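Long-range contacts in inositol 2-dehydrogenase/D-chiro-inositol 3-dehydrogenase (Lactobacillus casei, PDB 4MIY), which oxidises myo-inositol and D-chiro-inositol to their keto derivatives, with NAD as the hydride acceptor: residues S154-N159 against V230-G235; V150-H155 against K239-G244. All blocks are in the same frame, centred on the assembly; numbering follows the deposited sequence.

Contact 1 (S154-N159 against V230-G235)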
# COMPACT_ATOMS: atom_id res chain seq x y z
N SER A 154 8.13 11.04 -12.60
CA SER A 154 9.54 10.71 -12.35
C SER A 154 10.01 9.67 -13.32
O SER A 154 9.31 8.75 -13.62
CB SER A 154 9.77 10.21 -10.93
OG SER A 154 9.38 11.17 -10.00
N HIS A 155 11.22 9.86 -13.80
CA HIS A 155 11.91 8.90 -14.59
C HIS A 155 13.25 8.63 -13.91
O HIS A 155 14.14 9.40 -13.97
CB HIS A 155 12.08 9.40 -16.04
CG HIS A 155 12.46 8.33 -17.01
ND1 HIS A 155 12.31 8.49 -18.37
CD2 HIS A 155 13.02 7.13 -16.84
CE1 HIS A 155 12.73 7.41 -18.98
NE2 HIS A 155 13.17 6.56 -18.08
N ILE A 156 13.27 7.51 -13.21
CA ILE A 156 14.33 7.13 -12.30
C ILE A 156 15.09 5.93 -12.87
O ILE A 156 14.52 4.93 -13.23
CB ILE A 156 13.77 6.75 -10.94
CG1 ILE A 156 12.88 7.85 -10.37
CG2 ILE A 156 14.85 6.44 -9.96
CD1 ILE A 156 13.54 9.13 -10.18
N ASN A 157 16.39 6.07 -12.96
CA ASN A 157 17.26 5.03 -13.48
C ASN A 157 18.45 4.91 -12.53
O ASN A 157 18.87 5.87 -11.96
CB ASN A 157 17.68 5.42 -14.90
CG ASN A 157 18.64 4.47 -15.51
OD1 ASN A 157 18.26 3.47 -16.07
ND2 ASN A 157 19.90 4.79 -15.42
N PRO A 158 18.96 3.71 -12.35
CA PRO A 158 19.97 3.53 -11.30
C PRO A 158 21.38 4.09 -11.60
O PRO A 158 21.99 4.67 -10.75
CB PRO A 158 20.01 2.02 -11.13
CG PRO A 158 19.41 1.46 -12.39
CD PRO A 158 18.46 2.43 -12.88
N ASN A 159 21.83 3.90 -12.82
CA ASN A 159 23.17 4.30 -13.24
C ASN A 159 23.26 4.33 -14.77
O ASN A 159 22.49 3.70 -15.43
CB ASN A 159 24.23 3.34 -12.69
CG ASN A 159 24.75 3.75 -11.33
OD1 ASN A 159 25.32 4.82 -11.17
ND2 ASN A 159 24.58 2.89 -10.35
N VAL A 230 19.00 9.85 -13.26
CA VAL A 230 19.56 8.68 -13.93
C VAL A 230 20.75 8.01 -13.23
O VAL A 230 21.23 7.01 -13.68
CB VAL A 230 19.90 8.98 -15.42
CG1 VAL A 230 18.69 9.46 -16.15
CG2 VAL A 230 21.02 9.96 -15.54
N THR A 231 21.16 8.57 -12.11
CA THR A 231 22.16 7.96 -11.25
C THR A 231 21.61 7.68 -9.85
O THR A 231 22.31 7.72 -8.89
CB THR A 231 23.45 8.82 -11.13
OG1 THR A 231 23.16 10.06 -10.51
CG2 THR A 231 24.06 9.10 -12.46
N ALA A 232 20.33 7.37 -9.80
CA ALA A 232 19.60 7.25 -8.57
C ALA A 232 19.96 6.09 -7.67
O ALA A 232 19.55 6.08 -6.56
CB ALA A 232 18.11 7.18 -8.90
N GLN A 233 20.68 5.13 -8.21
CA GLN A 233 21.22 3.96 -7.53
C GLN A 233 20.21 2.85 -7.17
O GLN A 233 20.47 1.71 -7.38
CB GLN A 233 22.06 4.33 -6.30
CG GLN A 233 23.16 5.35 -6.55
CD GLN A 233 24.15 4.91 -7.59
OE1 GLN A 233 24.77 3.91 -7.45
NE2 GLN A 233 24.28 5.69 -8.62
N TYR A 234 19.07 3.23 -6.63
CA TYR A 234 18.22 2.27 -5.97
C TYR A 234 17.45 1.34 -6.92
O TYR A 234 17.12 0.27 -6.56
CB TYR A 234 17.24 2.95 -4.99
CG TYR A 234 16.02 3.59 -5.60
CD1 TYR A 234 14.91 2.86 -5.87
CD2 TYR A 234 16.00 4.92 -5.90
CE1 TYR A 234 13.81 3.43 -6.42
CE2 TYR A 234 14.90 5.49 -6.46
CZ TYR A 234 13.81 4.75 -6.70
OH TYR A 234 12.70 5.29 -7.28
N GLY A 235 17.16 1.82 -8.11
CA GLY A 235 16.29 1.13 -9.01
C GLY A 235 15.88 1.90 -10.25
O GLY A 235 16.25 3.02 -10.42
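Past the end of strand 148-156, Asn157 and Pro158 lie against loop 230-235 through two successive main-chain bonds, Ala232 N to Asn157 O (3.0 Å) and Gln233 N to Pro158 O (2.9 Å). The loop passes round the end of that strand between strands 223-229 and 237-244, in the mixed sheet of the C-terminal alpha/beta domain. Ile156 CG2 packs on Ala232 CB at 3.5 Å and touches CE2 and OH of Tyr234; the Ile156 and Tyr234 side chains cross at about a right angle, and the Tyr234 hydroxyl is hydrogen-bonded to Glu237. Pro158 sets CD against the carbonyl oxygen of Gly235. Asn157 CG is anti to the backbone N (chi1 177°); from there ND2 bonds to Val230 O at 3.1 Å and to Asn159 O at 2.8 Å, both near its amide plane, which fixes its rotation. Gln233 is bent at chi2 (-59°), and its NE2 gives hydrogen bonds to Thr231 O and to Asn159 OD1 (2.9 Å). Asn159 ND2 answers to Gln233 OE1, the two amide planes standing 72° apart and each donor lying above the other's carbonyl plane. Asn159 has a second conformer, so this pair may be only partly populated. Asn157 O, Pro158 O and Val230 O each accept an N-H across the contact, so these carbonyls are satisfied locally, beside an apolar patch at Ile156.

Contact 2 (V150-H155 against K239-G244); sequences VVRASH and KLEVIG. With GOL (glycerol), chain G; GOL (glycerol), chain S.
Leu240 CD1 meets Val151 CG1 at 3.7 Å and lies 4.2 Å from Ala153 CB. The Leu240 and Val151 side chains cross at a slant. Val242 continues this face beside Val151; helix 168-185 covers it through Met181, which touches both Ala153 and Leu240, while Leu136 and Leu140 of helix 131-141 pack on Val242. Behind these side chains strands 150-155 and 239-244 run antiparallel (179°), with Val150-Ile243, Arg152-Glu241 and Ser154-Lys239 as the hydrogen-bonded pairs; only the bond from Val150 N to Ile243 O is weak. They are neighbours in the mixed sheet of the C-terminal alpha/beta domain of this Gfo/Idh/MocA-family enzyme, one face against helices and the other against a second subunit. On that second face Val150 CB packs on Ile243 CG1 at 4.0 Å. Next along, the charged groups of Arg152 and Glu241 do not touch, NH1 and OE1 standing 5.3 Å apart. A glycerol, probably from the crystallisation liquor, links them: Arg152 NH1 binds its O1 at 3.0 Å, in the guanidinium plane, and that O1 donates to Glu241 OE1 at 2.6 Å. Gln225 takes a bond from Arg152 NE, and Ala153 O of the second subunit one from NH1. A second glycerol donates through O3 to Glu241 OE1 (2.9 Å) and through O2 to Ser154 OG. Both glycerols lie at the subunit interface and also bond to Glu241 of the second subunit. Ser154 OG donates to a water at 2.9 Å, which also accepts from Lys239 NZ; that ammonium forms salt bridges with Glu248 and Glu241 of the second subunit.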
# COMPACT_ATOMS: atom_id res chain seq x y z
N VAL A 150 -2.32 19.63 -13.10
CA VAL A 150 -0.91 19.41 -12.94
C VAL A 150 -0.61 17.92 -13.13
O VAL A 150 -1.41 17.12 -12.80
CB VAL A 150 -0.42 19.87 -11.54
CG1 VAL A 150 1.08 19.56 -11.35
CG2 VAL A 150 -0.69 21.34 -11.34
N VAL A 151 0.53 17.61 -13.71
CA VAL A 151 1.03 16.26 -13.80
C VAL A 151 2.42 16.21 -13.17
O VAL A 151 3.25 17.03 -13.46
CB VAL A 151 1.13 15.76 -15.25
CG1 VAL A 151 1.74 14.38 -15.33
CG2 VAL A 151 -0.19 15.76 -15.93
N ARG A 152 2.62 15.28 -12.27
CA ARG A 152 3.92 15.08 -11.68
C ARG A 152 4.45 13.70 -12.03
O ARG A 152 3.80 12.74 -11.83
CB ARG A 152 3.88 15.25 -10.20
CG ARG A 152 3.66 16.67 -9.78
CD ARG A 152 3.64 16.86 -8.32
NE ARG A 152 4.40 18.01 -7.97
CZ ARG A 152 4.69 18.40 -6.73
NH1 ARG A 152 4.25 17.74 -5.69
NH2 ARG A 152 5.39 19.47 -6.56
N ALA A 153 5.67 13.65 -12.55
CA ALA A 153 6.22 12.41 -13.01
C ALA A 153 7.68 12.28 -12.64
O ALA A 153 8.34 13.25 -12.40
CB ALA A 153 6.04 12.29 -14.49
N SER A 154 8.13 11.04 -12.60
CA SER A 154 9.54 10.71 -12.35
C SER A 154 10.01 9.67 -13.32
O SER A 154 9.31 8.75 -13.62
CB SER A 154 9.77 10.21 -10.93
OG SER A 154 9.38 11.17 -10.00
N HIS A 155 11.22 9.86 -13.80
CA HIS A 155 11.91 8.90 -14.59
C HIS A 155 13.25 8.63 -13.91
O HIS A 155 14.14 9.40 -13.97
CB HIS A 155 12.08 9.40 -16.04
CG HIS A 155 12.46 8.33 -17.01
ND1 HIS A 155 12.31 8.49 -18.37
CD2 HIS A 155 13.02 7.13 -16.84
CE1 HIS A 155 12.73 7.41 -18.98
NE2 HIS A 155 13.17 6.56 -18.08
N LYS A 239 7.16 6.91 -12.44
CA LYS A 239 6.06 7.37 -11.61
C LYS A 239 5.25 8.41 -12.36
O LYS A 239 5.77 9.14 -13.13
CB LYS A 239 6.59 8.01 -10.31
CG LYS A 239 7.59 7.20 -9.52
CD LYS A 239 7.97 7.97 -8.29
CE LYS A 239 9.03 7.27 -7.44
NZ LYS A 239 9.17 7.89 -6.14
N LEU A 240 3.96 8.45 -12.10
CA LEU A 240 3.06 9.32 -12.80
C LEU A 240 1.86 9.64 -11.93
O LEU A 240 1.24 8.77 -11.43
CB LEU A 240 2.60 8.67 -14.10
CG LEU A 240 1.59 9.44 -14.94
CD1 LEU A 240 2.20 10.73 -15.42
CD2 LEU A 240 1.20 8.61 -16.07
N GLU A 241 1.60 10.91 -11.75
CA GLU A 241 0.51 11.40 -10.96
C GLU A 241 -0.18 12.53 -11.72
O GLU A 241 0.46 13.43 -12.17
CB GLU A 241 1.04 11.93 -9.63
CG GLU A 241 0.05 12.49 -8.72
CD GLU A 241 0.68 13.15 -7.50
OE1 GLU A 241 1.87 13.38 -7.49
OE2 GLU A 241 -0.04 13.43 -6.55
N VAL A 242 -1.48 12.44 -11.85
CA VAL A 242 -2.29 13.48 -12.44
C VAL A 242 -3.17 14.12 -11.37
O VAL A 242 -3.90 13.46 -10.71
CB VAL A 242 -3.16 12.95 -13.61
CG1 VAL A 242 -3.98 14.08 -14.23
CG2 VAL A 242 -2.33 12.30 -14.62
N ILE A 243 -3.02 15.42 -11.22
CA ILE A 243 -3.82 16.21 -10.32
C ILE A 243 -4.98 16.82 -11.04
O ILE A 243 -4.79 17.63 -11.88
CB ILE A 243 -3.01 17.38 -9.78
CG1 ILE A 243 -1.68 16.91 -9.22
CG2 ILE A 243 -3.81 18.19 -8.82
CD1 ILE A 243 -1.83 16.08 -8.16
N GLY A 244 -6.18 16.43 -10.66
CA GLY A 244 -7.37 16.94 -11.26
C GLY A 244 -8.11 17.91 -10.37
O GLY A 244 -7.78 18.07 -9.23
C1 GOL G . 6.47 12.50 -7.52
O1 GOL G . 7.84 12.47 -7.43
C2 GOL G . 6.08 11.50 -8.60
O2 GOL G . 6.72 11.90 -9.76
C3 GOL G . 4.59 11.48 -8.89
O3 GOL G . 3.88 11.35 -7.69
C1 GOL S . 4.17 14.43 -5.27
O1 GOL S . 3.02 15.05 -5.81
C2 GOL S . 4.08 14.44 -3.76
O2 GOL S . 4.05 15.78 -3.41
C3 GOL S . 5.19 13.78 -2.97
O3 GOL S . 5.38 12.49 -3.50
O HOH W 1 10.65 10.28 -7.55

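How the contacts relate
Strand 148-156 supplies the first half of both contacts. The chain then leaves through helix 168-185 and strands 189-195, 212-218 and 223-229, the last settling on one flank of strand 148-156. Its following loop, 230-235, returns to 154-159 and closes contact 1; then strand 237-244 occupies the other flank and closes contact 2. Because 150-155 starts earlier and 239-244 comes later, the loop of contact 1 nests largely inside that of contact 2, the two sharing Ser154 and His155. Their centres are about 17 Å apart, yet Tyr234 OH packs on Lys239 CE at 4.2 Å. Contact 2 pairs strands 148-156 and 237-244; contact 1 ties the end of the first to the loop before the second.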